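Local coordinates for putative fumarylpyruvate hydrolase (PDB 4MAQ), which is a putative hydrolase of the fumarylacetoacetate hydrolase family, built on a mainly beta fold and assembled as a dimer, at residues B[31-43]-B[197-210]. Numbering follows the deposited sequence. Where two conformers were deposited one is given.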
# COMPACT_ATOMS: atom_id res chain seq x y z
N PHE B 31 -12.39 -14.10 1.81
CA PHE B 31 -12.50 -12.86 1.06
C PHE B 31 -11.08 -12.39 0.69
O PHE B 31 -10.31 -12.03 1.57
CB PHE B 31 -13.21 -11.80 1.92
CG PHE B 31 -13.43 -10.50 1.20
CD1 PHE B 31 -12.46 -9.49 1.23
CD2 PHE B 31 -14.62 -10.29 0.49
CE1 PHE B 31 -12.66 -8.30 0.55
CE2 PHE B 31 -14.82 -9.10 -0.20
CZ PHE B 31 -13.85 -8.10 -0.16
N PRO B 32 -10.74 -12.40 -0.61
CA PRO B 32 -9.40 -12.02 -1.05
C PRO B 32 -9.24 -10.49 -1.02
O PRO B 32 -10.08 -9.78 -1.58
CB PRO B 32 -9.34 -12.58 -2.49
CG PRO B 32 -10.75 -12.45 -2.98
CD PRO B 32 -11.64 -12.68 -1.76
N VAL B 33 -8.20 -10.00 -0.38
CA VAL B 33 -8.00 -8.57 -0.19
C VAL B 33 -7.20 -7.99 -1.35
O VAL B 33 -6.14 -8.53 -1.71
CB VAL B 33 -7.30 -8.27 1.16
CG1 VAL B 33 -7.12 -6.75 1.34
CG2 VAL B 33 -8.09 -8.83 2.33
N ARG B 34 -7.70 -6.87 -1.87
CA ARG B 34 -7.10 -6.17 -3.00
C ARG B 34 -6.29 -4.98 -2.44
O ARG B 34 -5.08 -5.11 -2.22
CB ARG B 34 -8.19 -5.82 -4.04
CG ARG B 34 -7.69 -5.56 -5.45
CD ARG B 34 -6.89 -4.28 -5.65
NE ARG B 34 -7.74 -3.09 -5.45
CZ ARG B 34 -7.71 -1.99 -6.21
NH1 ARG B 34 -8.54 -0.98 -5.94
NH2 ARG B 34 -6.88 -1.91 -7.26
N ARG B 35 -6.96 -3.86 -2.16
CA ARG B 35 -6.32 -2.74 -1.44
C ARG B 35 -7.10 -2.43 -0.16
O ARG B 35 -8.23 -2.91 0.01
CB ARG B 35 -6.24 -1.49 -2.32
CG ARG B 35 -5.22 -1.57 -3.44
CD ARG B 35 -5.17 -0.26 -4.21
NE ARG B 35 -4.51 -0.44 -5.51
CZ ARG B 35 -4.57 0.43 -6.51
NH1 ARG B 35 -5.14 1.64 -6.33
NH2 ARG B 35 -4.07 0.07 -7.69
N VAL B 36 -6.47 -1.66 0.73
CA VAL B 36 -7.09 -1.28 2.00
C VAL B 36 -7.04 0.24 2.14
O VAL B 36 -5.95 0.81 2.17
CB VAL B 36 -6.37 -1.94 3.20
CG1 VAL B 36 -7.04 -1.54 4.52
CG2 VAL B 36 -6.34 -3.45 3.05
N PHE B 37 -8.22 0.88 2.21
CA PHE B 37 -8.31 2.33 2.33
C PHE B 37 -8.82 2.67 3.72
O PHE B 37 -9.75 2.01 4.22
CB PHE B 37 -9.28 2.88 1.29
CG PHE B 37 -8.95 2.46 -0.12
CD1 PHE B 37 -7.98 3.15 -0.83
CD2 PHE B 37 -9.60 1.39 -0.73
CE1 PHE B 37 -7.65 2.79 -2.13
CE2 PHE B 37 -9.27 1.04 -2.04
CZ PHE B 37 -8.31 1.74 -2.73
N CYS B 38 -8.28 3.74 4.30
CA CYS B 38 -8.62 4.11 5.68
C CYS B 38 -8.92 5.60 5.72
O CYS B 38 -8.10 6.43 5.33
CB CYS B 38 -7.45 3.82 6.61
SG CYS B 38 -6.82 2.14 6.52
N VAL B 39 -10.11 5.95 6.18
CA VAL B 39 -10.46 7.34 6.26
C VAL B 39 -9.80 7.98 7.50
O VAL B 39 -9.67 7.34 8.56
CB VAL B 39 -11.99 7.51 6.21
CG1 VAL B 39 -12.62 7.10 7.52
CG2 VAL B 39 -12.39 8.92 5.79
N GLY B 40 -9.33 9.19 7.27
CA GLY B 40 -8.95 10.03 8.35
C GLY B 40 -10.23 10.41 9.06
O GLY B 40 -11.32 9.89 8.83
N ARG B 41 -10.08 11.38 9.91
CA ARG B 41 -11.05 11.71 10.96
C ARG B 41 -12.49 11.73 10.42
O ARG B 41 -12.85 12.61 9.64
CB ARG B 41 -10.71 13.08 11.56
N ASN B 42 -13.30 10.77 10.85
CA ASN B 42 -14.64 10.60 10.31
C ASN B 42 -15.74 10.38 11.35
O ASN B 42 -16.82 9.92 11.00
CB ASN B 42 -14.65 9.46 9.27
CG ASN B 42 -15.88 9.51 8.38
OD1 ASN B 42 -16.30 10.61 7.97
ND2 ASN B 42 -16.45 8.34 8.05
N TYR B 43 -15.48 10.72 12.61
CA TYR B 43 -16.53 10.68 13.64
C TYR B 43 -16.66 11.99 14.34
O TYR B 43 -15.66 12.66 14.63
CB TYR B 43 -16.25 9.58 14.69
CG TYR B 43 -16.73 8.20 14.29
CD1 TYR B 43 -16.16 7.53 13.21
CD2 TYR B 43 -17.74 7.56 15.01
CE1 TYR B 43 -16.60 6.28 12.83
CE2 TYR B 43 -18.18 6.30 14.65
CZ TYR B 43 -17.63 5.66 13.55
OH TYR B 43 -18.06 4.40 13.22
N VAL B 197 -9.22 6.41 -7.31
CA VAL B 197 -8.74 5.20 -7.97
C VAL B 197 -9.98 4.44 -8.42
O VAL B 197 -11.07 4.73 -7.97
CB VAL B 197 -7.91 4.28 -7.02
CG1 VAL B 197 -6.61 4.95 -6.55
CG2 VAL B 197 -8.75 3.83 -5.82
N GLU B 198 -9.80 3.41 -9.24
CA GLU B 198 -10.90 2.50 -9.49
C GLU B 198 -11.04 1.59 -8.27
O GLU B 198 -10.10 0.89 -7.89
CB GLU B 198 -10.67 1.66 -10.75
CG GLU B 198 -11.91 0.84 -11.07
CD GLU B 198 -11.68 -0.17 -12.16
OE1 GLU B 198 -10.51 -0.40 -12.56
OE2 GLU B 198 -12.68 -0.73 -12.63
N LEU B 199 -12.21 1.59 -7.65
CA LEU B 199 -12.51 0.66 -6.59
C LEU B 199 -12.67 -0.72 -7.19
O LEU B 199 -13.17 -0.87 -8.31
CB LEU B 199 -13.79 1.09 -5.90
CG LEU B 199 -14.10 0.59 -4.52
CD1 LEU B 199 -13.08 1.14 -3.52
CD2 LEU B 199 -15.54 0.93 -4.15
N LYS B 200 -12.22 -1.74 -6.46
CA LYS B 200 -12.26 -3.11 -6.98
C LYS B 200 -12.88 -4.07 -5.98
O LYS B 200 -12.74 -3.88 -4.78
CB LYS B 200 -10.85 -3.61 -7.32
CG LYS B 200 -10.14 -2.84 -8.42
CD LYS B 200 -10.73 -3.11 -9.79
CE LYS B 200 -9.63 -3.01 -10.84
NZ LYS B 200 -10.17 -3.36 -12.18
N ALA B 201 -13.54 -5.11 -6.50
CA ALA B 201 -13.92 -6.25 -5.68
C ALA B 201 -12.67 -6.71 -4.94
O ALA B 201 -11.61 -6.87 -5.53
CB ALA B 201 -14.46 -7.37 -6.56
N GLY B 202 -12.79 -6.89 -3.63
CA GLY B 202 -11.66 -7.25 -2.81
C GLY B 202 -11.15 -6.10 -1.95
O GLY B 202 -10.40 -6.34 -1.01
N ASP B 203 -11.56 -4.87 -2.24
CA ASP B 203 -11.14 -3.74 -1.41
C ASP B 203 -11.79 -3.74 -0.03
O ASP B 203 -12.94 -4.16 0.14
CB ASP B 203 -11.40 -2.40 -2.11
CG ASP B 203 -10.45 -2.17 -3.27
OD1 ASP B 203 -9.39 -2.85 -3.30
OD2 ASP B 203 -10.74 -1.31 -4.12
N LEU B 204 -11.01 -3.29 0.96
CA LEU B 204 -11.53 -3.06 2.30
C LEU B 204 -11.43 -1.57 2.59
O LEU B 204 -10.44 -0.94 2.23
CB LEU B 204 -10.73 -3.83 3.38
CG LEU B 204 -10.76 -5.36 3.27
CD1 LEU B 204 -9.88 -5.93 4.39
CD2 LEU B 204 -12.17 -5.91 3.35
N ILE B 205 -12.45 -1.02 3.27
CA ILE B 205 -12.42 0.36 3.70
C ILE B 205 -12.66 0.44 5.19
O ILE B 205 -13.69 -0.05 5.71
CB ILE B 205 -13.47 1.21 2.97
CG1 ILE B 205 -13.34 1.10 1.43
CG2 ILE B 205 -13.38 2.67 3.43
CD1 ILE B 205 -14.51 1.76 0.69
N PHE B 206 -11.68 1.00 5.90
CA PHE B 206 -11.81 1.29 7.33
C PHE B 206 -12.44 2.68 7.41
O PHE B 206 -11.90 3.64 6.86
CB PHE B 206 -10.44 1.34 7.97
CG PHE B 206 -9.84 0.00 8.32
CD1 PHE B 206 -9.54 -0.93 7.33
CD2 PHE B 206 -9.51 -0.29 9.63
CE1 PHE B 206 -8.94 -2.14 7.64
CE2 PHE B 206 -8.92 -1.51 9.96
CZ PHE B 206 -8.62 -2.43 8.96
N THR B 207 -13.59 2.77 8.07
CA THR B 207 -14.50 3.93 7.94
C THR B 207 -14.39 4.97 9.05
O THR B 207 -15.22 5.89 9.13
CB THR B 207 -15.98 3.48 7.80
OG1 THR B 207 -16.38 2.69 8.93
CG2 THR B 207 -16.18 2.67 6.54
N GLY B 208 -13.38 4.84 9.91
CA GLY B 208 -13.13 5.85 10.94
C GLY B 208 -13.39 5.32 12.32
O GLY B 208 -13.85 4.18 12.50
N THR B 209 -13.11 6.14 13.32
CA THR B 209 -13.12 5.67 14.70
C THR B 209 -13.74 6.72 15.61
O THR B 209 -13.54 7.91 15.39
CB THR B 209 -11.66 5.35 15.14
OG1 THR B 209 -11.67 4.54 16.32
CG2 THR B 209 -10.84 6.61 15.42
N PRO B 210 -14.48 6.28 16.65
CA PRO B 210 -14.98 7.25 17.62
C PRO B 210 -13.85 7.71 18.54
O PRO B 210 -12.70 7.32 18.37
CB PRO B 210 -16.01 6.44 18.41
CG PRO B 210 -15.54 5.04 18.33
CD PRO B 210 -14.93 4.90 16.95
O HOH W 1 -7.69 0.27 -8.94
O HOH W 2 -12.33 8.82 12.57
O HOH W 3 -16.22 3.08 11.69
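With chi1 near trans (-159°), the Arg-34 chain leaves on the side opposite its amide nitrogen, then bends at chi2 and chi3, which folds the guanidinium back alongside Asp-203. The grip is side-on. Arg-34 NE donates to Asp-203 OD1 at 2.7 Å. Arg-34 NH1 reaches Asp-203 OD2 at 2.9 Å. Both use syn lone pairs, with the two planes nearly coplanar. Each carboxylate oxygen takes a second donor: OD1 the backbone N of Arg-35, OD2 the N of Lys-200 from above its plane. Four bonds therefore fix this buried carboxylate, probably favouring its charged form. Lys-200 CG lies over one guanidinium face, 3.4 Å from Arg-34 CZ. Arg-35 NE lies over the other face, toward the rim; Asp-67 of the second subunit forms salt bridges to both arginines.

Asp-203 closes a type II turn from Lys-200 and leads into strand 204-206. This strand and strand 36-39 run parallel in the mixed sheet; strand 61-64 pairs with 36-39 on its other edge and strand 85-95 with 204-206. Phe-37 N to Leu-204 O (2.9 Å) belongs to the ladder. Phe-37 turns its ring edge to Asp-203 OD2, and Val-197 CG2 packs against Phe-37 CZ at 3.8 Å. Past the strands, Asn-42 ND2 donates to Thr-207 O at 2.9 Å, almost straight, while its OD1 accepts from Trp-184 N. Pro-210 CD sits over the Tyr-43 ring in a CH-pi contact.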